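Local coordinates for beta-galactosidase/beta-glucuronidase (Faecalibacterium prausnitzii L2-6, PDB 6MVF), which binds flavin mononucleotide and probably hydrolyses terminal beta-linked sugars such as glucuronides or galactosides, as a family 2 glycoside hydrolase of a human gut bacterium, at residues A[208-213]-A[260-265]; A[171-176]-A[201-206]; A[594-599]-A[629-634]; A[590-595]-A[652-657]. All coordinates share one frame; numbering follows the deposited sequence.

Contact 1 (A[208-213]-A[260-265])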
# COMPACT_ATOMS: atom_id res chain seq x y z
N ASP A 208 -38.05 -1.03 -22.26
CA ASP A 208 -37.50 -1.70 -23.44
C ASP A 208 -36.13 -1.18 -23.86
O ASP A 208 -35.39 -1.90 -24.54
CB ASP A 208 -38.49 -1.60 -24.61
CG ASP A 208 -39.71 -2.49 -24.42
OD1 ASP A 208 -39.65 -3.43 -23.59
OD2 ASP A 208 -40.73 -2.27 -25.12
N SER A 209 -35.76 0.04 -23.47
CA SER A 209 -34.45 0.57 -23.82
C SER A 209 -33.33 0.06 -22.91
O SER A 209 -32.15 0.34 -23.19
CB SER A 209 -34.46 2.10 -23.79
OG SER A 209 -34.63 2.62 -22.48
N PHE A 210 -33.66 -0.67 -21.85
CA PHE A 210 -32.65 -1.21 -20.94
C PHE A 210 -32.47 -2.71 -21.16
O PHE A 210 -33.44 -3.45 -21.31
CB PHE A 210 -33.05 -0.93 -19.49
CG PHE A 210 -32.94 0.52 -19.10
CD1 PHE A 210 -31.69 1.12 -18.92
CD2 PHE A 210 -34.09 1.27 -18.88
CE1 PHE A 210 -31.58 2.45 -18.56
CE2 PHE A 210 -33.99 2.61 -18.51
CZ PHE A 210 -32.73 3.21 -18.35
N THR A 211 -31.21 -3.15 -21.21
CA THR A 211 -30.87 -4.57 -21.18
C THR A 211 -30.04 -4.88 -19.94
O THR A 211 -29.52 -3.99 -19.26
CB THR A 211 -30.09 -4.99 -22.44
OG1 THR A 211 -29.00 -4.08 -22.64
CG2 THR A 211 -30.96 -5.02 -23.67
N VAL A 212 -29.91 -6.16 -19.64
CA VAL A 212 -29.00 -6.64 -18.61
C VAL A 212 -27.93 -7.50 -19.29
O VAL A 212 -28.24 -8.54 -19.89
CB VAL A 212 -29.73 -7.42 -17.51
CG1 VAL A 212 -28.73 -8.03 -16.53
CG2 VAL A 212 -30.71 -6.51 -16.77
N MET A 213 -26.67 -7.05 -19.21
CA MET A 213 -25.54 -7.75 -19.81
C MET A 213 -24.81 -8.48 -18.69
O MET A 213 -24.27 -7.85 -17.79
CB MET A 213 -24.62 -6.80 -20.56
CG MET A 213 -25.32 -5.96 -21.62
SD MET A 213 -24.18 -4.92 -22.57
CE MET A 213 -23.23 -4.22 -21.22
N LEU A 260 -26.89 -3.02 -16.05
CA LEU A 260 -28.06 -2.42 -16.66
C LEU A 260 -27.63 -1.36 -17.68
O LEU A 260 -27.03 -0.34 -17.32
CB LEU A 260 -28.96 -1.83 -15.58
CG LEU A 260 -30.34 -1.33 -16.04
CD1 LEU A 260 -31.21 -2.46 -16.61
CD2 LEU A 260 -31.03 -0.62 -14.90
N GLN A 261 -27.95 -1.60 -18.95
CA GLN A 261 -27.34 -0.91 -20.09
C GLN A 261 -28.40 -0.17 -20.89
O GLN A 261 -29.46 -0.72 -21.20
CB GLN A 261 -26.63 -1.94 -21.01
CG GLN A 261 -25.86 -1.37 -22.21
CD GLN A 261 -24.46 -0.84 -21.83
OE1 GLN A 261 -23.98 -1.00 -20.70
NE2 GLN A 261 -23.81 -0.21 -22.80
N ARG A 262 -28.11 1.07 -21.27
CA ARG A 262 -28.89 1.76 -22.29
C ARG A 262 -27.97 2.30 -23.37
O ARG A 262 -27.02 3.04 -23.06
CB ARG A 262 -29.73 2.89 -21.70
CG ARG A 262 -30.64 3.50 -22.75
CD ARG A 262 -30.95 4.92 -22.45
NE ARG A 262 -32.20 5.02 -21.71
CZ ARG A 262 -32.57 6.12 -21.06
NH1 ARG A 262 -31.78 7.19 -21.07
NH2 ARG A 262 -33.73 6.13 -20.41
N ASN A 263 -28.22 1.95 -24.63
CA ASN A 263 -27.36 2.36 -25.73
C ASN A 263 -25.91 1.96 -25.44
O ASN A 263 -25.64 0.77 -25.24
CB ASN A 263 -27.47 3.86 -25.97
CG ASN A 263 -28.86 4.28 -26.44
OD1 ASN A 263 -29.56 4.99 -25.75
ND2 ASN A 263 -29.25 3.85 -27.63
N ASN A 264 -24.98 2.92 -25.39
CA ASN A 264 -23.58 2.65 -25.09
C ASN A 264 -23.20 3.12 -23.68
O ASN A 264 -22.06 3.55 -23.43
CB ASN A 264 -22.66 3.30 -26.12
CG ASN A 264 -22.83 2.70 -27.50
OD1 ASN A 264 -23.59 1.75 -27.69
ND2 ASN A 264 -22.12 3.26 -28.47
N GLU A 265 -24.13 2.99 -22.74
CA GLU A 265 -24.00 3.56 -21.40
C GLU A 265 -24.47 2.53 -20.38
O GLU A 265 -25.56 1.97 -20.51
CB GLU A 265 -24.87 4.83 -21.29
CG GLU A 265 -24.23 6.04 -20.68
CD GLU A 265 -25.04 7.32 -21.00
OE1 GLU A 265 -25.04 7.76 -22.17
OE2 GLU A 265 -25.68 7.87 -20.07
O HOH W 1 -30.02 -1.53 -23.79
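The ring of Phe210 crosses the Arg262 side chain at a slant, with CE1 of Phe210 3.7 Å from CB of Arg262. A bend at chi3 (-94°) brings the guanidinium back beside the ring, the two planes only 28° apart. CB of Phe210 also meets CD1 of Leu260 at 3.7 Å, and Phe267 of strand 265-274 completes the cluster with an edge-to-face ring contact. Next along the strands, Thr211 and Gln261 form an antiparallel hydrogen-bonded pair, Thr211 N to Gln261 O at 3.0 Å and Gln261 N to Thr211 O at 2.9 Å. The Gln261 carbonyl accepts a second bond, from a water that also donates to Ser209 O and is hydrogen-bonded to Thr211 OG1. Turned at chi2 (81°), the Gln261 amide sends NE2 to O of Asn263, a residue of the type II' turn from Arg262 to Glu265, at 3.2 Å and from above the carbonyl plane. SD of Met213 lies 3.9 Å from CG of Gln261. With an alanine in place of Gln261, the Asn263 carbonyl would probably lose this amide donor and Met213 the chain it rests against. The chemistry implies a two-faced sheet: Val212 and Leu260 are apolar and pack on Phe173 and Val203, whereas Gln261 and Met213 line a side that meets the second subunit.

Contact 2 (A[171-176]-A[201-206]). With FMN (flavin mononucleotide), chain G.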
# COMPACT_ATOMS: atom_id res chain seq x y z
N ALA A 171 -33.71 4.04 -13.21
CA ALA A 171 -33.66 2.61 -13.51
C ALA A 171 -32.38 2.05 -12.91
O ALA A 171 -31.28 2.54 -13.19
CB ALA A 171 -33.71 2.37 -15.02
N HIS A 172 -32.52 1.02 -12.07
CA HIS A 172 -31.44 0.49 -11.26
C HIS A 172 -31.87 -0.87 -10.73
O HIS A 172 -33.06 -1.14 -10.57
CB HIS A 172 -31.10 1.43 -10.08
CG HIS A 172 -32.19 1.57 -9.07
ND1 HIS A 172 -33.10 2.61 -9.08
CD2 HIS A 172 -32.52 0.80 -8.00
CE1 HIS A 172 -33.94 2.48 -8.07
NE2 HIS A 172 -33.60 1.39 -7.39
N PHE A 173 -30.88 -1.71 -10.43
CA PHE A 173 -31.15 -3.01 -9.81
C PHE A 173 -31.77 -2.84 -8.42
O PHE A 173 -31.40 -1.95 -7.64
CB PHE A 173 -29.86 -3.83 -9.71
CG PHE A 173 -29.26 -4.20 -11.03
CD1 PHE A 173 -29.84 -5.19 -11.83
CD2 PHE A 173 -28.07 -3.60 -11.47
CE1 PHE A 173 -29.28 -5.54 -13.04
CE2 PHE A 173 -27.49 -3.95 -12.67
CZ PHE A 173 -28.10 -4.92 -13.47
N ASP A 174 -32.69 -3.76 -8.10
CA ASP A 174 -33.59 -3.65 -6.96
C ASP A 174 -32.83 -3.52 -5.65
O ASP A 174 -32.00 -4.38 -5.31
CB ASP A 174 -34.53 -4.86 -6.92
CG ASP A 174 -35.77 -4.65 -6.04
OD1 ASP A 174 -35.84 -3.65 -5.30
OD2 ASP A 174 -36.69 -5.49 -6.09
N LEU A 175 -33.14 -2.46 -4.90
CA LEU A 175 -32.58 -2.17 -3.59
C LEU A 175 -33.60 -2.36 -2.48
O LEU A 175 -33.26 -2.21 -1.29
CB LEU A 175 -32.05 -0.73 -3.56
CG LEU A 175 -30.77 -0.47 -4.35
CD1 LEU A 175 -30.70 0.94 -4.95
CD2 LEU A 175 -29.61 -0.71 -3.42
N ASP A 176 -34.84 -2.69 -2.84
CA ASP A 176 -36.00 -2.59 -1.94
C ASP A 176 -36.50 -3.93 -1.44
O ASP A 176 -37.47 -3.95 -0.69
CB ASP A 176 -37.16 -1.88 -2.65
CG ASP A 176 -36.99 -0.39 -2.66
OD1 ASP A 176 -36.69 0.18 -1.58
OD2 ASP A 176 -37.14 0.22 -3.74
N SER A 201 -31.67 -11.44 -12.09
CA SER A 201 -31.53 -10.13 -11.47
C SER A 201 -32.88 -9.42 -11.52
O SER A 201 -33.81 -9.86 -12.19
CB SER A 201 -30.44 -9.29 -12.16
OG SER A 201 -30.76 -9.05 -13.52
N PHE A 202 -32.98 -8.32 -10.78
CA PHE A 202 -34.26 -7.66 -10.57
C PHE A 202 -34.08 -6.16 -10.76
O PHE A 202 -33.29 -5.53 -10.06
CB PHE A 202 -34.80 -7.97 -9.17
CG PHE A 202 -34.92 -9.44 -8.91
CD1 PHE A 202 -36.05 -10.14 -9.31
CD2 PHE A 202 -33.89 -10.13 -8.30
CE1 PHE A 202 -36.16 -11.50 -9.10
CE2 PHE A 202 -33.99 -11.49 -8.07
CZ PHE A 202 -35.13 -12.17 -8.47
N VAL A 203 -34.82 -5.60 -11.72
CA VAL A 203 -34.64 -4.21 -12.12
C VAL A 203 -35.86 -3.42 -11.68
O VAL A 203 -37.00 -3.78 -11.99
CB VAL A 203 -34.41 -4.10 -13.63
CG1 VAL A 203 -34.05 -2.65 -14.00
CG2 VAL A 203 -33.30 -5.08 -14.06
N THR A 204 -35.62 -2.35 -10.92
CA THR A 204 -36.62 -1.35 -10.60
C THR A 204 -36.74 -0.39 -11.78
O THR A 204 -35.73 0.12 -12.28
CB THR A 204 -36.22 -0.58 -9.33
OG1 THR A 204 -36.12 -1.49 -8.22
CG2 THR A 204 -37.23 0.54 -8.99
N ASN A 205 -37.96 -0.16 -12.22
CA ASN A 205 -38.28 0.63 -13.40
C ASN A 205 -37.61 0.12 -14.68
O ASN A 205 -36.97 0.91 -15.38
CB ASN A 205 -37.90 2.09 -13.17
CG ASN A 205 -38.65 2.69 -12.03
OD1 ASN A 205 -39.88 2.52 -11.92
ND2 ASN A 205 -37.93 3.37 -11.14
N PRO A 206 -37.76 -1.15 -15.03
CA PRO A 206 -37.26 -1.60 -16.34
C PRO A 206 -38.04 -0.91 -17.45
O PRO A 206 -39.03 -0.23 -17.22
CB PRO A 206 -37.53 -3.10 -16.33
CG PRO A 206 -38.72 -3.24 -15.45
CD PRO A 206 -38.58 -2.19 -14.38
N1 FMN G . -37.78 -10.13 -6.02
C2 FMN G . -37.48 -8.85 -6.20
O2 FMN G . -38.32 -8.05 -6.62
N3 FMN G . -36.30 -8.34 -5.91
C4 FMN G . -35.32 -9.06 -5.46
O4 FMN G . -34.23 -8.58 -5.19
C4A FMN G . -35.56 -10.45 -5.26
N5 FMN G . -34.59 -11.16 -4.78
C5A FMN G . -34.74 -12.46 -4.57
C6 FMN G . -33.69 -13.18 -4.08
C7 FMN G . -33.82 -14.51 -3.87
C7M FMN G . -32.68 -15.28 -3.33
C8 FMN G . -35.09 -15.15 -4.14
C8M FMN G . -35.25 -16.61 -3.88
C9 FMN G . -36.15 -14.42 -4.63
C9A FMN G . -36.02 -13.09 -4.87
N10 FMN G . -37.09 -12.34 -5.34
C10 FMN G . -36.88 -10.98 -5.56
C1' FMN G . -38.31 -13.07 -5.64
C2' FMN G . -39.61 -12.85 -4.90
O2' FMN G . -39.47 -13.73 -3.82
C3' FMN G . -40.82 -13.32 -5.66
O3' FMN G . -40.51 -13.42 -7.03
C4' FMN G . -42.01 -12.38 -5.60
O4' FMN G . -41.49 -11.07 -5.76
C5' FMN G . -42.85 -12.51 -4.33
O5' FMN G . -42.49 -11.54 -3.36
P FMN G . -42.91 -11.60 -1.84
O1P FMN G . -43.01 -10.17 -1.49
O2P FMN G . -44.20 -12.37 -1.82
O3P FMN G . -41.87 -12.33 -1.06
O HOH W 2 -35.00 -0.58 -5.86
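Ala171 sets its CB against the carbonyl of Asn205, CB to O 3.6 Å, where the two antiparallel segments begin to pair. At His172 the backbone joins Thr204 twice: a weak bond from His172 N to Thr204 O, and a firmer one from Thr204 N to His172 O at 2.9 Å. The imidazole takes the position between backbone N and carbonyl carbon (chi1 66°), which lays one face over Thr204 CB in a CH-pi contact, 4.1 Å from CB to ring centroid. Its ND1 is hydrogen-bonded to Pro169 O, while NE2 is hydrogen-bonded to a water, which accepts from Thr204 OG1 and Leu175 N and donates to Asp176 OD2. Phe173 turns into the domain interior; its CD1 touches CG2 of Val203 at 4.1 Å, and Val212 and Leu260 pack on it. Asp174 donates from N to Phe202 O at 2.7 Å. Its carboxylate stands anti to the backbone N (chi1 -163°) and divides its work: OD1 accepts from Asp176 N at 2.8 Å in an Asx turn, and OD2 accepts from N3 of the flavin at 2.9 Å. Next to it the Phe202 ring lays a face over the isoalloxazine, C4A of the flavin 3.3 Å above the ring plane. Tyr177 OH adds another hydrogen bond to the cofactor. Together these contacts imply that the flavin is recognised in two ways, its imide N-H by a carboxylate steadied from its own turn, and its flat ring system by an aromatic face on the paired strand.

Contact 3 (A[594-599]-A[629-634])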
# COMPACT_ATOMS: atom_id res chain seq x y z
N GLU A 594 7.11 -35.69 42.63
CA GLU A 594 8.36 -36.32 42.25
C GLU A 594 8.44 -36.49 40.73
O GLU A 594 9.52 -36.35 40.14
CB GLU A 594 8.52 -37.66 42.96
CG GLU A 594 9.97 -38.00 43.27
CD GLU A 594 10.53 -39.12 42.40
OE1 GLU A 594 9.90 -40.21 42.34
OE2 GLU A 594 11.59 -38.91 41.77
N THR A 595 7.30 -36.77 40.09
CA THR A 595 7.17 -36.70 38.65
C THR A 595 5.93 -35.91 38.29
O THR A 595 4.98 -35.78 39.07
CB THR A 595 7.08 -38.09 37.99
OG1 THR A 595 5.82 -38.68 38.30
CG2 THR A 595 8.23 -39.00 38.44
N THR A 596 5.93 -35.37 37.07
CA THR A 596 4.78 -34.67 36.52
C THR A 596 4.56 -35.16 35.09
O THR A 596 5.51 -35.55 34.40
CB THR A 596 4.97 -33.14 36.58
OG1 THR A 596 3.81 -32.49 36.06
CG2 THR A 596 6.21 -32.71 35.78
N GLU A 597 3.31 -35.15 34.65
CA GLU A 597 3.00 -35.54 33.28
C GLU A 597 3.16 -34.35 32.34
O GLU A 597 2.51 -33.31 32.52
CB GLU A 597 1.59 -36.12 33.16
CG GLU A 597 1.17 -36.31 31.70
CD GLU A 597 -0.22 -36.91 31.54
OE1 GLU A 597 -1.12 -36.19 31.04
OE2 GLU A 597 -0.42 -38.10 31.91
N VAL A 598 4.01 -34.52 31.33
CA VAL A 598 4.20 -33.54 30.27
C VAL A 598 3.52 -34.09 29.02
O VAL A 598 3.97 -35.08 28.45
CB VAL A 598 5.69 -33.26 30.02
CG1 VAL A 598 5.85 -32.36 28.85
CG2 VAL A 598 6.35 -32.68 31.28
N LYS A 599 2.43 -33.46 28.61
CA LYS A 599 1.67 -33.95 27.48
C LYS A 599 2.06 -33.20 26.22
O LYS A 599 2.28 -31.99 26.25
CB LYS A 599 0.18 -33.80 27.74
CG LYS A 599 -0.68 -34.74 26.93
CD LYS A 599 -2.13 -34.35 27.06
CE LYS A 599 -2.48 -33.98 28.48
NZ LYS A 599 -3.83 -34.53 28.79
N VAL A 629 7.75 -37.28 33.74
CA VAL A 629 9.04 -36.59 33.78
C VAL A 629 9.41 -36.31 35.22
O VAL A 629 8.63 -35.71 35.96
CB VAL A 629 9.01 -35.30 32.95
CG1 VAL A 629 10.40 -34.64 32.97
CG2 VAL A 629 8.50 -35.58 31.50
N ALA A 630 10.61 -36.73 35.61
CA ALA A 630 11.22 -36.33 36.88
C ALA A 630 11.97 -35.04 36.64
O ALA A 630 13.12 -35.03 36.21
CB ALA A 630 12.15 -37.41 37.42
N LEU A 631 11.30 -33.92 36.91
CA LEU A 631 11.93 -32.62 36.77
C LEU A 631 13.14 -32.52 37.69
O LEU A 631 13.14 -33.05 38.81
CB LEU A 631 10.92 -31.52 37.10
CG LEU A 631 9.68 -31.43 36.21
CD1 LEU A 631 8.75 -30.40 36.77
CD2 LEU A 631 10.04 -31.08 34.75
N ASP A 632 14.19 -31.88 37.18
CA ASP A 632 15.31 -31.45 38.01
C ASP A 632 14.87 -30.34 38.96
O ASP A 632 13.89 -29.62 38.71
CB ASP A 632 16.46 -30.94 37.16
CG ASP A 632 17.07 -32.02 36.32
OD1 ASP A 632 16.85 -33.21 36.64
OD2 ASP A 632 17.78 -31.66 35.35
N GLU A 633 15.60 -30.20 40.06
CA GLU A 633 15.35 -29.09 40.96
C GLU A 633 15.62 -27.79 40.23
O GLU A 633 16.57 -27.69 39.45
CB GLU A 633 16.24 -29.21 42.21
CG GLU A 633 15.48 -29.11 43.53
CD GLU A 633 14.48 -30.26 43.75
OE1 GLU A 633 14.71 -31.36 43.19
OE2 GLU A 633 13.48 -30.07 44.48
N GLY A 634 14.74 -26.82 40.43
CA GLY A 634 14.87 -25.55 39.73
C GLY A 634 14.11 -25.53 38.42
O GLY A 634 13.02 -26.11 38.31
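Val629 has the largest area buried by the contact, and it works through both backbone and side chain. It forms an antiparallel hydrogen-bonded pair with Thr596: Thr596 N gives to Val629 O at 2.9 Å, and Val629 N returns a bond to Thr596 O, also at 2.9 Å. The Val629 carbonyl is approached as well by CA of Thr595, a CA-H...O contact of 3.2 Å just before the strand proper. Val598, two residues on from Thr596 and on the same side of the sheet, is met methyl to methyl by the CG2 branch of Val629, which lies anti to its carbonyl carbon (CG2 to CG2 3.6 Å). Thr596 divides its side chain between two environments. With chi1 at -179°, OG1 stands anti to the backbone N and is hydrogen-bonded to NH1 of Arg591; CG2 occupies the site between backbone N and carbonyl carbon, where it touches CD1 of Leu631 at 3.6 Å. The buried hydroxyl thus has a polar partner while the methyl joins the apolar layer. Ala630, between the two larger residues, merely rests its CB near Glu594 O, 3.9 Å away, at the exposed margin. In the fold, Thr596 opens the central strand 596-602 of a three-stranded antiparallel sheet, and Val629 closes its neighbour 624-629, with strand 581-583 along the other edge of 596-602. Val629 packs on Leu609 and Cys611 of strand 606-611, Val598 on Leu609 and Leu631 on Cys611; Leu631 also packs on Leu638 of strand 635-641, which joins this sheet to the second, five-stranded one.

Contact 4 (A[590-595]-A[652-657])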
# COMPACT_ATOMS: atom_id res chain seq x y z
N GLN A 590 4.52 -24.00 37.42
CA GLN A 590 5.19 -24.54 38.60
C GLN A 590 4.56 -25.88 38.96
O GLN A 590 3.36 -25.95 39.24
CB GLN A 590 5.08 -23.55 39.76
CG GLN A 590 6.02 -22.35 39.61
CD GLN A 590 5.61 -21.17 40.47
OE1 GLN A 590 4.49 -21.13 40.95
NE2 GLN A 590 6.50 -20.20 40.64
N ARG A 591 5.36 -26.94 38.93
CA ARG A 591 4.88 -28.31 39.07
C ARG A 591 5.45 -28.94 40.33
O ARG A 591 6.67 -29.06 40.47
CB ARG A 591 5.25 -29.16 37.85
CG ARG A 591 4.82 -28.52 36.55
CD ARG A 591 4.10 -29.47 35.69
NE ARG A 591 3.57 -28.85 34.49
CZ ARG A 591 3.22 -29.55 33.42
NH1 ARG A 591 3.36 -30.87 33.45
NH2 ARG A 591 2.74 -28.96 32.33
N ALA A 592 4.57 -29.37 41.23
CA ALA A 592 4.93 -30.08 42.45
C ALA A 592 4.74 -31.58 42.27
O ALA A 592 3.79 -32.02 41.61
CB ALA A 592 4.10 -29.58 43.63
N GLY A 593 5.64 -32.35 42.85
CA GLY A 593 5.58 -33.80 42.73
C GLY A 593 6.91 -34.41 42.31
O GLY A 593 7.76 -33.75 41.71
N GLU A 594 7.11 -35.69 42.63
CA GLU A 594 8.36 -36.32 42.25
C GLU A 594 8.44 -36.49 40.73
O GLU A 594 9.52 -36.35 40.14
CB GLU A 594 8.52 -37.66 42.96
CG GLU A 594 9.97 -38.00 43.27
CD GLU A 594 10.53 -39.12 42.40
OE1 GLU A 594 9.90 -40.21 42.34
OE2 GLU A 594 11.59 -38.91 41.77
N THR A 595 7.30 -36.77 40.09
CA THR A 595 7.17 -36.70 38.65
C THR A 595 5.93 -35.91 38.29
O THR A 595 4.98 -35.78 39.07
CB THR A 595 7.08 -38.09 37.99
OG1 THR A 595 5.82 -38.68 38.30
CG2 THR A 595 8.23 -39.00 38.44
N GLU A 652 9.13 -25.11 36.16
CA GLU A 652 9.82 -25.01 37.43
C GLU A 652 9.32 -26.12 38.36
O GLU A 652 8.11 -26.22 38.60
CB GLU A 652 9.61 -23.64 38.08
CG GLU A 652 10.54 -23.37 39.28
CD GLU A 652 10.21 -22.09 40.06
OE1 GLU A 652 9.20 -21.42 39.72
OE2 GLU A 652 10.95 -21.76 41.03
N LYS A 653 10.25 -26.93 38.87
CA LYS A 653 9.92 -27.81 39.98
C LYS A 653 9.74 -27.00 41.26
O LYS A 653 10.55 -26.14 41.59
CB LYS A 653 11.00 -28.88 40.17
CG LYS A 653 10.57 -29.95 41.18
CD LYS A 653 11.58 -31.07 41.36
CE LYS A 653 11.13 -31.98 42.48
NZ LYS A 653 11.83 -33.28 42.47
N VAL A 654 8.66 -27.28 41.98
CA VAL A 654 8.36 -26.59 43.23
C VAL A 654 7.87 -27.62 44.24
O VAL A 654 7.49 -28.74 43.90
CB VAL A 654 7.30 -25.47 43.07
CG1 VAL A 654 7.88 -24.33 42.27
CG2 VAL A 654 6.05 -26.00 42.39
N GLU A 655 7.91 -27.23 45.51
CA GLU A 655 7.50 -28.13 46.58
C GLU A 655 5.98 -28.18 46.68
O GLU A 655 5.40 -29.26 46.79
CB GLU A 655 8.12 -27.70 47.91
CG GLU A 655 7.88 -28.64 49.07
CD GLU A 655 8.51 -30.02 48.87
OE1 GLU A 655 9.31 -30.20 47.91
OE2 GLU A 655 8.22 -30.93 49.68
N THR A 656 5.32 -27.02 46.66
CA THR A 656 3.87 -26.95 46.66
C THR A 656 3.44 -25.93 45.62
O THR A 656 3.99 -24.82 45.56
CB THR A 656 3.32 -26.57 48.05
OG1 THR A 656 3.33 -25.15 48.20
CG2 THR A 656 4.16 -27.18 49.14
N GLU A 657 2.45 -26.30 44.82
CA GLU A 657 2.04 -25.44 43.73
C GLU A 657 1.26 -24.25 44.28
O GLU A 657 0.66 -24.34 45.35
CB GLU A 657 1.20 -26.22 42.73
CG GLU A 657 2.01 -27.32 42.03
CD GLU A 657 1.26 -28.02 40.92
OE1 GLU A 657 0.14 -27.54 40.58
OE2 GLU A 657 1.79 -29.04 40.40
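Gln590, Arg591 and Ala592 run parallel to Glu652, Lys653 and Val654, the two strand axes 4.6 Å apart at their closest and diverging by 41°. Arg591 supplies both backbone bonds: its N gives to Glu652 O at 2.9 Å, nearly straight at 171°, and its O accepts from Val654 N at 3.1 Å, the donor standing above the carbonyl plane. On one face the side chains of Gln590 and Glu652 lie alongside each other and point the same way. NE2 of Gln590 reaches the syn side of Glu652 OE1 at 3.1 Å, with amide and carboxylate planes 56° apart; Arg229 of the third subunit makes a salt bridge to the same oxygen. Val654 continues this face, its CG2 3.7 Å from CB of Gln590. Beyond the paired strands Glu657 curls back. Its chain, extended past CG, presents the anti lone pair of OE2 to Ala592 N at 2.9 Å, and CG lies 3.5 Å from CB of Ala592. Asn498 ND2 and His588 NE2 are hydrogen-bonded to the same oxygen. Replacing Glu657 with an alanine is likely to leave the Ala592 N-H and both of these side chains without their shared acceptor. Within the chain, strand 590-592 is an outermost strand of a mixed five-stranded sheet, with 646-654 beside it and 635-641 next in order. The Arg591 guanidinium bonds to Gly585 O, His588 O and Glu597 O, tying this edge to the start of strand 596-602 in the adjoining sheet.

How the contacts relate
The four contacts form two pairs on opposite sides of the chain's centre. Contacts 1 and 2 touch, Phe210 on Ala171 and Leu260 on His172, so their apolar sides share one interior; contact 2 alone carries the flavin. Contacts 3 and 4, their centres about 7 Å apart, share Glu594 and Thr595, and a probable hydrogen bond from Lys653 N to Gly634 O links them. Contacts 1 to 3 are partly buried, whereas contact 4 is a surface contact. Chemistry follows place: side chains meet mainly by methyl packing in contact 3, and by carboxylate acceptors in contact 4. Contacts 1 and 4 also face other subunits, while contacts 2 and 3 touch none.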